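Local coordinates for acetylxylan esterase (Geobacillus stearothermophilus, PDB 5BN1), which removes acetyl side groups from the xylose units of xylan and xylo-oligosaccharides as a serine esterase of the GDSL family, working as a donut-shaped homooctamer, at residues Arg67-Lys70 with Ala71-Glu74; Val193-Val197 with Ala198-Ile202; Arg205-Leu208 with Arg209-Phe213. The protein carries 1 engineered substitution. All coordinates share one frame; numbering follows the deposited sequence. Where two conformers were deposited one is given.

Interaction 1 (Arg67-Lys70 with Ala71-Glu74); sequences RDLK and ARWE
Leu69 and Arg72 run side by side off one turn of helix 66-78, pointing the same way, and the methyl CD2 of Leu69 rests 3.5 Å from NH2 of Arg72, oblique to the guanidinium plane. Arg72 CG sits between its backbone N and carbonyl carbon (chi1 67°), which brings CG to 3.5 Å from Asp68 O before the extended chain passes the leucine. NH1 makes a salt bridge to Asp76 and a hydrogen bond to Lys59 O. The Trp73 ring meets Leu69 nearer its root: CE3 lies 4.1 Å from Leu69 CB, and Leu69 O meets the edge of the indole in its plane. Arg72 N donates to Leu69 O at 3.1 Å, from above the carbonyl plane, and only weakly to Asp68 O, while Trp73 N turns weakly to Lys70 O, so the helix tightens toward i to i+3 pairing. A water bridges Lys70 O and Glu74 N, 3.0 Å from each. The helix follows the loop carrying Gly63, an inferred transition-state stabiliser, and packs on the parallel sheet of the SGNH fold, with Leu69, Arg72 and Trp73 on Ile12 of strand 8-13; Trp73 also reaches helix 110-124 through Leu120 and Glu123, its NE1 hydrogen-bonded to Thr124 OG1.

Interaction 2 (Val193-Val197 with Ala198-Ile202); sequences VHPSV and AGHMI
Pro195 and His200 meet in van der Waals contact, their side chains crossing at about a right angle, with Pro195 CD 3.7 Å from His200 CE1. On the same proline, CB lies 3.6 Å from Gly199 CA; a side chain at Gly199 would run into this CB, and the glycine lets the loop pass close against the first turn. The apolar pair is Val197 with Met201, one turn on, where Val197 CG1 and Met201 CE stand 4.2 Å apart. This is the start of helix 197-211, with Ser196 at the N-cap position, just after the Asp-x-x-His segment that supplies Asp191 and His194 to the probable SGNH catalytic triad; His194 hydrogen-bonds to Asp191 through ND1 and to Ser15 OG through NE2. Two backbone hydrogen bonds open the helix: His200 N to Ser196 O at 3.0 Å, nearly along the C=O axis, and Met201 N to Val197 O at 2.8 Å, tilted 20° from the carbonyl plane. Met201 CG, anti to its carbonyl carbon (chi1 -74°), also comes to 3.3 Å from Val197 O. Tyr40 of helix 37-48 touches Val197, His200 and Met201, whereas Phe30 of the second subunit packs on Ser196 and Val197, and Met201 meets Met201 of that subunit.

Interaction 3 (Arg205-Leu208 with Arg209-Phe213); sequences RAFL and REIGF
Ile211, near the end of helix 197-211, packs against Phe207 one turn back, and its side-chain carbons meet Phe207 and Leu208 in turn. CB stands 4.1 Å from Leu208 O. From it CG1 goes into the position between backbone N and carbonyl carbon (chi1 63°), which lays it over the last turn, 3.4 Å from Leu208 O. The other branch, CG2, approaches Phe207 CE1 at 4.0 Å. At the tip, CD1 comes to 3.7 Å from the same CE1, oblique to the ring, so both branches converge on one corner of the phenyl group. Cutting this side chain back to an alanine here would remove CG2 and CD1, and is likely to open a gap beside CE1 of Phe207. The backbone here forms a Schellman motif. Its paired bonds are Phe213 N to Leu208 O at 2.8 Å, from above the carbonyl plane, and Gly212 N to Arg209 O at 3.1 Å; Gly212 N and Ile211 N add weak bonds to Leu208 O, while Gly212 takes the positive phi (106°) that turns the chain. The turn brings Phe213 alongside Leu208, the two side chains pointing the same way with Phe213 CD2 4.0 Å from Leu208 CD2. A water donates to both Arg205 O and Phe213 O, 2.8 Å from each, tying the loop back to the helix. Phe207 faces the sheet, touching Phe11, Ile132 and Met134, whereas Leu208 and Phe213 pack on helix 37-48, and Phe213 also meets Tyr49, just beyond it, edge-to-face. On another side, Ala206 and Glu210 lie against strand 168-170.

In the fold
All three contacts are local, but they serve different places in the fold. Interactions 2 and 3 share helix 197-211, one at its start and the other at its end, with centres about 16 Å apart; each has four buried residues, and both lean on helix 37-48 and touch the second subunit. Interaction 1, on helix 66-78, lies on the opposite side of the chain's centre, about 26 Å from either centre, and no other subunit touches it. It is the most exposed, with buried Leu69 and Trp73 beside exposed Lys70 and Ala71. Interaction 2 packs a proline of the loop carrying His194, probably a triad member, against the helix start, whereas interaction 3, away from the annotated sites, is dominated by aliphatic and phenyl groups.

Interaction 1 (Arg67-Lys70 with Ala71-Glu74)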
ATOM      1  N   ARG A  67     -31.013  17.244  -0.936  1.00 13.82           N
ATOM      2  CA  ARG A  67     -31.781  16.067  -0.618  1.00 13.57           C
ATOM      3  C   ARG A  67     -30.953  15.213   0.365  1.00 15.63           C
ATOM      4  O   ARG A  67     -31.423  14.659   1.386  1.00 15.52           O
ATOM      5  CB  ARG A  67     -32.081  15.303  -1.841  1.00 13.69           C
ATOM      6  CG  ARG A  67     -32.896  14.030  -1.584  1.00 16.24           C
ATOM      7  CD  ARG A  67     -33.014  13.189  -2.866  1.00 16.58           C
ATOM      8  NE  ARG A  67     -33.603  13.877  -4.026  1.00 16.65           N
ATOM      9  CZ  ARG A  67     -33.346  13.654  -5.299  1.00 19.41           C
ATOM     10  NH1 ARG A  67     -32.351  12.769  -5.668  1.00 22.77           N
ATOM     11  NH2 ARG A  67     -33.976  14.274  -6.237  1.00 19.65           N
ATOM     12  N   ASP A  68     -29.608  15.109   0.138  1.00 14.57           N
ATOM     13  CA  ASP A  68     -28.790  14.428   1.066  1.00 15.63           C
ATOM     14  C   ASP A  68     -28.655  15.153   2.388  1.00 15.02           C
ATOM     15  O   ASP A  68     -28.551  14.498   3.453  1.00 16.61           O
ATOM     16  CB  ASP A  68     -27.387  14.233   0.463  1.00 16.19           C
ATOM     17  CG  ASP A  68     -27.423  13.449  -0.807  1.00 18.10           C
ATOM     18  OD1 ASP A  68     -27.925  12.274  -0.797  1.00 19.65           O
ATOM     19  OD2 ASP A  68     -26.895  13.891  -1.860  1.00 15.90           O
ATOM     20  N   LEU A  69     -28.573  16.465   2.364  1.00 14.94           N
ATOM     21  CA  LEU A  69     -28.590  17.241   3.626  1.00 15.61           C
ATOM     22  C   LEU A  69     -29.790  16.929   4.472  1.00 16.24           C
ATOM     23  O   LEU A  69     -29.668  16.647   5.623  1.00 16.02           O
ATOM     24  CB  LEU A  69     -28.503  18.713   3.397  1.00 15.35           C
ATOM     25  CG  LEU A  69     -27.291  19.284   2.701  1.00 18.04           C
ATOM     26  CD1 LEU A  69     -27.151  20.766   2.893  1.00 16.98           C
ATOM     27  CD2 LEU A  69     -25.995  18.668   3.132  1.00 17.83           C
ATOM     28  N   LYS A  70     -30.936  16.882   3.811  1.00 14.96           N
ATOM     29  CA  LYS A  70     -32.168  16.579   4.583  1.00 17.25           C
ATOM     30  C   LYS A  70     -32.089  15.257   5.241  1.00 17.69           C
ATOM     31  O   LYS A  70     -32.508  15.097   6.383  1.00 19.04           O
ATOM     32  CB  LYS A  70     -33.394  16.663   3.685  1.00 19.53           C
ATOM     33  CG  LYS A  70     -34.705  16.242   4.431  1.00 20.49           C
ATOM     34  CD  LYS A  70     -35.803  16.377   3.424  1.00 31.85           C
ATOM     35  CE  LYS A  70     -37.158  15.988   4.012  1.00 42.05           C
ATOM     36  NZ  LYS A  70     -38.132  15.810   2.865  1.00 42.40           N
ATOM     37  N   ALA A  71     -31.535  14.245   4.552  1.00 16.23           N
ATOM     38  CA  ALA A  71     -31.542  12.895   5.073  1.00 16.94           C
ATOM     39  C   ALA A  71     -30.677  12.770   6.320  1.00 19.63           C
ATOM     40  O   ALA A  71     -30.888  11.845   7.134  1.00 22.61           O
ATOM     41  CB  ALA A  71     -31.127  11.921   3.969  1.00 18.72           C
ATOM     42  N   ARG A  72     -29.680  13.626   6.505  1.00 17.28           N
ATOM     43  CA  ARG A  72     -28.736  13.588   7.610  1.00 17.27           C
ATOM     44  C   ARG A  72     -28.805  14.723   8.582  1.00 17.48           C
ATOM     45  O   ARG A  72     -27.990  14.888   9.468  1.00 19.11           O
ATOM     46  CB  ARG A  72     -27.276  13.380   7.144  1.00 17.90           C
ATOM     47  CG  ARG A  72     -26.669  14.525   6.349  1.00 17.71           C
ATOM     48  CD  ARG A  72     -25.427  14.036   5.645  1.00 17.71           C
ATOM     49  NE  ARG A  72     -24.774  15.081   4.868  1.00 15.33           N
ATOM     50  CZ  ARG A  72     -23.840  15.935   5.326  1.00 15.07           C
ATOM     51  NH1 ARG A  72     -23.480  15.968   6.628  1.00 16.44           N
ATOM     52  NH2 ARG A  72     -23.298  16.883   4.542  1.00 15.71           N
ATOM     53  N   TRP A  73     -29.816  15.557   8.447  1.00 16.83           N
ATOM     54  CA  TRP A  73     -29.895  16.825   9.128  1.00 17.17           C
ATOM     55  C   TRP A  73     -30.033  16.589  10.667  1.00 18.16           C
ATOM     56  O   TRP A  73     -29.429  17.302  11.454  1.00 18.60           O
ATOM     57  CB  TRP A  73     -31.093  17.679   8.623  1.00 17.05           C
ATOM     58  CG  TRP A  73     -30.958  19.076   9.001  1.00 17.31           C
ATOM     59  CD1 TRP A  73     -31.621  19.783  10.001  1.00 16.91           C
ATOM     60  CD2 TRP A  73     -30.147  20.031   8.346  1.00 16.30           C
ATOM     61  NE1 TRP A  73     -31.219  21.069   9.986  1.00 16.17           N
ATOM     62  CE2 TRP A  73     -30.361  21.283   8.929  1.00 16.95           C
ATOM     63  CE3 TRP A  73     -29.250  19.944   7.232  1.00 15.81           C
ATOM     64  CZ2 TRP A  73     -29.725  22.405   8.530  1.00 16.21           C
ATOM     65  CZ3 TRP A  73     -28.652  21.057   6.813  1.00 15.97           C
ATOM     66  CH2 TRP A  73     -28.833  22.287   7.446  1.00 17.01           C
ATOM     67  N   GLU A  74     -30.847  15.618  11.054  1.00 20.68           N
ATOM     68  CA  GLU A  74     -31.041  15.442  12.477  1.00 23.73           C
ATOM     69  C   GLU A  74     -29.740  15.056  13.170  1.00 20.13           C
ATOM     70  O   GLU A  74     -29.415  15.639  14.209  1.00 25.45           O
ATOM     71  CB  GLU A  74     -32.069  14.308  12.703  1.00 26.34           C
ATOM     72  CG  GLU A  74     -32.450  14.048  14.158  1.00 32.86           C
ATOM     73  CD  GLU A  74     -32.946  15.260  14.920  1.00 37.87           C
ATOM     74  OE1 GLU A  74     -32.499  15.359  16.110  1.00 48.65           O
ATOM     75  OE2 GLU A  74     -33.743  16.089  14.353  1.00 38.17           O
TER
HETATM   76  O   HOH W   1     -32.477  13.981   9.194  1.00 24.98           O

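Interaction 2 (Val193-Val197 with Ala198-Ile202)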
ATOM      1  N   VAL A 193     -15.613  23.886 -10.644  1.00 11.50           N
ATOM      2  CA  VAL A 193     -16.239  23.677  -9.369  1.00 11.69           C
ATOM      3  C   VAL A 193     -15.239  23.638  -8.239  1.00 12.96           C
ATOM      4  O   VAL A 193     -15.380  24.358  -7.255  1.00 13.76           O
ATOM      5  CB  VAL A 193     -17.099  22.441  -9.386  1.00 12.63           C
ATOM      6  CG1 VAL A 193     -17.584  22.079  -7.991  1.00 14.78           C
ATOM      7  CG2 VAL A 193     -18.272  22.680 -10.363  1.00 11.88           C
ATOM      8  N   HIS A 194     -14.231  22.738  -8.313  1.00 13.40           N
ATOM      9  CA  HIS A 194     -13.315  22.454  -7.255  1.00 13.61           C
ATOM     10  C   HIS A 194     -12.079  23.330  -7.425  1.00 16.57           C
ATOM     11  O   HIS A 194     -11.271  23.061  -8.338  1.00 15.12           O
ATOM     12  CB  HIS A 194     -12.882  21.010  -7.314  1.00 13.96           C
ATOM     13  CG  HIS A 194     -14.024  20.066  -7.077  1.00 14.87           C
ATOM     14  ND1 HIS A 194     -14.644  19.415  -8.067  1.00 15.50           N
ATOM     15  CD2 HIS A 194     -14.677  19.749  -5.923  1.00 17.74           C
ATOM     16  CE1 HIS A 194     -15.571  18.617  -7.563  1.00 19.56           C
ATOM     17  NE2 HIS A 194     -15.662  18.865  -6.282  1.00 18.29           N
ATOM     18  N   PRO A 195     -11.922  24.348  -6.620  1.00 14.79           N
ATOM     19  CA  PRO A 195     -10.882  25.304  -6.867  1.00 15.04           C
ATOM     20  C   PRO A 195      -9.546  25.058  -6.135  1.00 13.81           C
ATOM     21  O   PRO A 195      -9.472  24.219  -5.257  1.00 15.65           O
ATOM     22  CB  PRO A 195     -11.474  26.638  -6.447  1.00 16.56           C
ATOM     23  CG  PRO A 195     -12.234  26.261  -5.336  1.00 18.62           C
ATOM     24  CD  PRO A 195     -12.797  24.840  -5.534  1.00 15.70           C
ATOM     25  N   SER A 196      -8.583  25.798  -6.631  1.00 13.74           N
ATOM     26  CA  SER A 196      -7.273  25.871  -5.991  0.50 12.91           C
ATOM     27  C   SER A 196      -7.395  26.505  -4.601  1.00 13.65           C
ATOM     28  O   SER A 196      -8.463  27.042  -4.143  1.00 13.93           O
ATOM     29  CB  SER A 196      -6.330  26.822  -6.709  0.50 11.82           C
ATOM     30  OG  SER A 196      -6.827  28.099  -6.887  0.50  7.72           O
ATOM     31  N   VAL A 197      -6.262  26.602  -3.905  1.00 14.85           N
ATOM     32  CA  VAL A 197      -6.192  27.356  -2.661  1.00 13.91           C
ATOM     33  C   VAL A 197      -6.756  28.736  -2.861  1.00 13.64           C
ATOM     34  O   VAL A 197      -7.411  29.343  -1.987  1.00 14.52           O
ATOM     35  CB  VAL A 197      -4.722  27.466  -2.149  1.00 14.48           C
ATOM     36  CG1 VAL A 197      -4.575  28.488  -1.012  1.00 15.43           C
ATOM     37  CG2 VAL A 197      -4.190  26.073  -1.832  1.00 16.33           C
ATOM     38  N   ALA A 198      -6.445  29.425  -3.948  1.00 13.36           N
ATOM     39  CA  ALA A 198      -6.930  30.757  -4.218  1.00 13.46           C
ATOM     40  C   ALA A 198      -8.469  30.795  -4.229  1.00 12.35           C
ATOM     41  O   ALA A 198      -9.035  31.741  -3.665  1.00 12.31           O
ATOM     42  CB  ALA A 198      -6.430  31.283  -5.548  1.00 14.43           C
ATOM     43  N   GLY A 199      -9.092  29.838  -4.849  1.00 13.71           N
ATOM     44  CA  GLY A 199     -10.549  29.765  -4.823  1.00 13.47           C
ATOM     45  C   GLY A 199     -11.110  29.578  -3.481  1.00 12.75           C
ATOM     46  O   GLY A 199     -12.140  30.218  -3.118  1.00 14.07           O
ATOM     47  N   HIS A 200     -10.461  28.756  -2.662  1.00 13.18           N
ATOM     48  CA  HIS A 200     -10.892  28.570  -1.255  1.00 12.99           C
ATOM     49  C   HIS A 200     -10.682  29.856  -0.494  1.00 13.27           C
ATOM     50  O   HIS A 200     -11.436  30.146   0.466  1.00 13.62           O
ATOM     51  CB  HIS A 200     -10.265  27.341  -0.647  1.00 13.73           C
ATOM     52  CG  HIS A 200     -11.031  26.099  -1.005  1.00 13.27           C
ATOM     53  ND1 HIS A 200     -10.770  25.210  -2.046  1.00 18.80           N
ATOM     54  CD2 HIS A 200     -12.159  25.671  -0.476  1.00 10.84           C
ATOM     55  CE1 HIS A 200     -11.717  24.255  -2.061  1.00 11.87           C
ATOM     56  NE2 HIS A 200     -12.565  24.551  -1.073  1.00 16.42           N
ATOM     57  N   MET A 201      -9.633  30.623  -0.805  1.00 13.43           N
ATOM     58  CA  MET A 201      -9.423  31.910  -0.194  1.00 13.05           C
ATOM     59  C   MET A 201     -10.518  32.876  -0.563  1.00 12.33           C
ATOM     60  O   MET A 201     -10.962  33.670   0.263  1.00 14.79           O
ATOM     61  CB  MET A 201      -8.061  32.553  -0.543  1.00 15.71           C
ATOM     62  CG  MET A 201      -6.978  31.834   0.202  1.00 21.25           C
ATOM     63  SD  MET A 201      -6.985  32.137   2.028  1.00 17.40           S
ATOM     64  CE  MET A 201      -5.483  31.134   2.183  1.00 22.00           C
ATOM     65  N   ILE A 202     -10.916  32.886  -1.815  1.00 14.33           N
ATOM     66  CA  ILE A 202     -12.097  33.724  -2.290  1.00 14.33           C
ATOM     67  C   ILE A 202     -13.294  33.402  -1.411  1.00 15.53           C
ATOM     68  O   ILE A 202     -13.987  34.326  -0.926  1.00 14.27           O
ATOM     69  CB  ILE A 202     -12.333  33.508  -3.775  1.00 13.46           C
ATOM     70  CG1 ILE A 202     -11.238  34.106  -4.631  1.00 14.98           C
ATOM     71  CG2 ILE A 202     -13.726  34.078  -4.180  1.00 15.15           C
ATOM     72  CD1 ILE A 202     -11.244  33.582  -6.062  1.00 16.02           C
TER

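Interaction 3 (Arg205-Leu208 with Arg209-Phe213)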
ATOM      1  N   ARG A 205     -12.790  34.563   2.272  1.00 13.71           N
ATOM      2  CA  ARG A 205     -12.871  35.990   2.349  1.00 13.29           C
ATOM      3  C   ARG A 205     -14.359  36.448   2.262  1.00 15.38           C
ATOM      4  O   ARG A 205     -14.766  37.302   3.051  1.00 15.60           O
ATOM      5  CB  ARG A 205     -12.090  36.582   1.185  1.00 14.49           C
ATOM      6  CG  ARG A 205     -12.175  38.067   1.133  1.00 16.57           C
ATOM      7  CD  ARG A 205     -11.436  38.651  -0.055  1.00 17.79           C
ATOM      8  NE  ARG A 205     -11.375  40.107  -0.000  1.00 19.55           N
ATOM      9  CZ  ARG A 205     -11.423  40.896  -1.060  1.00 23.05           C
ATOM     10  NH1 ARG A 205     -11.446  40.414  -2.258  1.00 22.88           N
ATOM     11  NH2 ARG A 205     -11.372  42.235  -0.904  1.00 24.55           N
ATOM     12  N   ALA A 206     -15.114  35.785   1.405  1.00 14.97           N
ATOM     13  CA  ALA A 206     -16.580  36.165   1.331  1.00 14.31           C
ATOM     14  C   ALA A 206     -17.293  35.784   2.561  1.00 14.18           C
ATOM     15  O   ALA A 206     -18.179  36.616   3.051  1.00 15.82           O
ATOM     16  CB  ALA A 206     -17.170  35.534   0.097  1.00 15.41           C
ATOM     17  N   PHE A 207     -17.062  34.644   3.157  1.00 12.79           N
ATOM     18  CA  PHE A 207     -17.652  34.215   4.419  1.00 13.51           C
ATOM     19  C   PHE A 207     -17.307  35.225   5.507  1.00 15.92           C
ATOM     20  O   PHE A 207     -18.204  35.696   6.265  1.00 16.52           O
ATOM     21  CB  PHE A 207     -17.304  32.825   4.753  1.00 15.18           C
ATOM     22  CG  PHE A 207     -17.912  32.368   6.021  1.00 14.96           C
ATOM     23  CD1 PHE A 207     -17.300  32.586   7.248  1.00 15.26           C
ATOM     24  CD2 PHE A 207     -19.144  31.704   5.994  1.00 13.91           C
ATOM     25  CE1 PHE A 207     -17.895  32.178   8.419  1.00 15.89           C
ATOM     26  CE2 PHE A 207     -19.729  31.289   7.169  1.00 16.77           C
ATOM     27  CZ  PHE A 207     -19.093  31.522   8.379  1.00 17.09           C
ATOM     28  N   LEU A 208     -15.997  35.470   5.655  1.00 14.38           N
ATOM     29  CA  LEU A 208     -15.554  36.343   6.708  1.00 15.63           C
ATOM     30  C   LEU A 208     -16.166  37.727   6.637  1.00 16.87           C
ATOM     31  O   LEU A 208     -16.561  38.303   7.714  1.00 18.31           O
ATOM     32  CB  LEU A 208     -14.002  36.387   6.716  1.00 14.69           C
ATOM     33  CG  LEU A 208     -13.316  35.120   7.222  1.00 15.40           C
ATOM     34  CD1 LEU A 208     -11.859  35.075   6.863  1.00 15.63           C
ATOM     35  CD2 LEU A 208     -13.476  34.890   8.723  1.00 17.57           C
ATOM     36  N   ARG A 209     -16.289  38.264   5.457  1.00 16.02           N
ATOM     37  CA  ARG A 209     -16.855  39.594   5.245  1.00 16.85           C
ATOM     38  C   ARG A 209     -18.255  39.611   5.861  1.00 20.56           C
ATOM     39  O   ARG A 209     -18.658  40.523   6.622  1.00 18.63           O
ATOM     40  CB  ARG A 209     -16.831  39.937   3.816  1.00 20.04           C
ATOM     41  CG  ARG A 209     -17.479  41.305   3.544  1.00 22.55           C
ATOM     42  CD  ARG A 209     -17.730  41.456   2.085  1.00 25.17           C
ATOM     43  NE  ARG A 209     -17.959  42.780   1.578  1.00 35.75           N
ATOM     44  CZ  ARG A 209     -18.365  43.042   0.325  1.00 52.24           C
ATOM     45  NH1 ARG A 209     -18.583  42.041  -0.570  1.00 47.68           N
ATOM     46  NH2 ARG A 209     -18.539  44.316  -0.060  1.00 58.32           N
ATOM     47  N   GLU A 210     -19.050  38.574   5.573  1.00 16.17           N
ATOM     48  CA  GLU A 210     -20.456  38.562   6.029  1.00 18.95           C
ATOM     49  C   GLU A 210     -20.585  38.399   7.538  1.00 21.57           C
ATOM     50  O   GLU A 210     -21.589  38.932   8.131  1.00 21.67           O
ATOM     51  CB  GLU A 210     -21.219  37.466   5.312  1.00 18.80           C
ATOM     52  CG  GLU A 210     -22.704  37.379   5.685  1.00 21.35           C
ATOM     53  CD  GLU A 210     -23.540  38.575   5.240  1.00 22.03           C
ATOM     54  OE1 GLU A 210     -23.050  39.545   4.560  1.00 21.08           O
ATOM     55  OE2 GLU A 210     -24.809  38.463   5.581  1.00 21.78           O
ATOM     56  N   ILE A 211     -19.594  37.803   8.216  1.00 18.70           N
ATOM     57  CA  ILE A 211     -19.623  37.711   9.665  1.00 18.73           C
ATOM     58  C   ILE A 211     -18.913  38.878  10.372  1.00 21.09           C
ATOM     59  O   ILE A 211     -18.845  38.789  11.617  1.00 23.49           O
ATOM     60  CB  ILE A 211     -19.202  36.382  10.253  1.00 21.19           C
ATOM     61  CG1 ILE A 211     -17.704  36.036   9.923  1.00 19.54           C
ATOM     62  CG2 ILE A 211     -20.137  35.219   9.794  1.00 22.70           C
ATOM     63  CD1 ILE A 211     -17.196  34.971  10.806  1.00 21.65           C
ATOM     64  N   GLY A 212     -18.387  39.820   9.640  1.00 20.52           N
ATOM     65  CA  GLY A 212     -17.892  41.135  10.058  1.00 23.89           C
ATOM     66  C   GLY A 212     -16.384  41.230  10.067  1.00 25.19           C
ATOM     67  O   GLY A 212     -15.848  42.224  10.613  1.00 25.72           O
ATOM     68  N   PHE A 213     -15.659  40.332   9.404  1.00 22.17           N
ATOM     69  CA  PHE A 213     -14.194  40.519   9.224  1.00 20.13           C
ATOM     70  C   PHE A 213     -13.956  40.723   7.728  1.00 23.18           C
ATOM     71  O   PHE A 213     -13.903  39.735   6.951  1.00 23.05           O
ATOM     72  CB  PHE A 213     -13.500  39.309   9.683  1.00 20.16           C
ATOM     73  CG  PHE A 213     -11.971  39.263   9.507  1.00 22.56           C
ATOM     74  CD1 PHE A 213     -11.267  40.404   9.130  1.00 26.90           C
ATOM     75  CD2 PHE A 213     -11.282  38.036   9.694  1.00 26.82           C
ATOM     76  CE1 PHE A 213      -9.867  40.338   8.927  1.00 27.38           C
ATOM     77  CE2 PHE A 213      -9.882  37.987   9.519  1.00 24.37           C
ATOM     78  CZ  PHE A 213      -9.231  39.136   9.113  1.00 26.81           C
TER
HETATM   79  O   HOH W   2     -13.162  39.185   4.326  1.00 18.46           O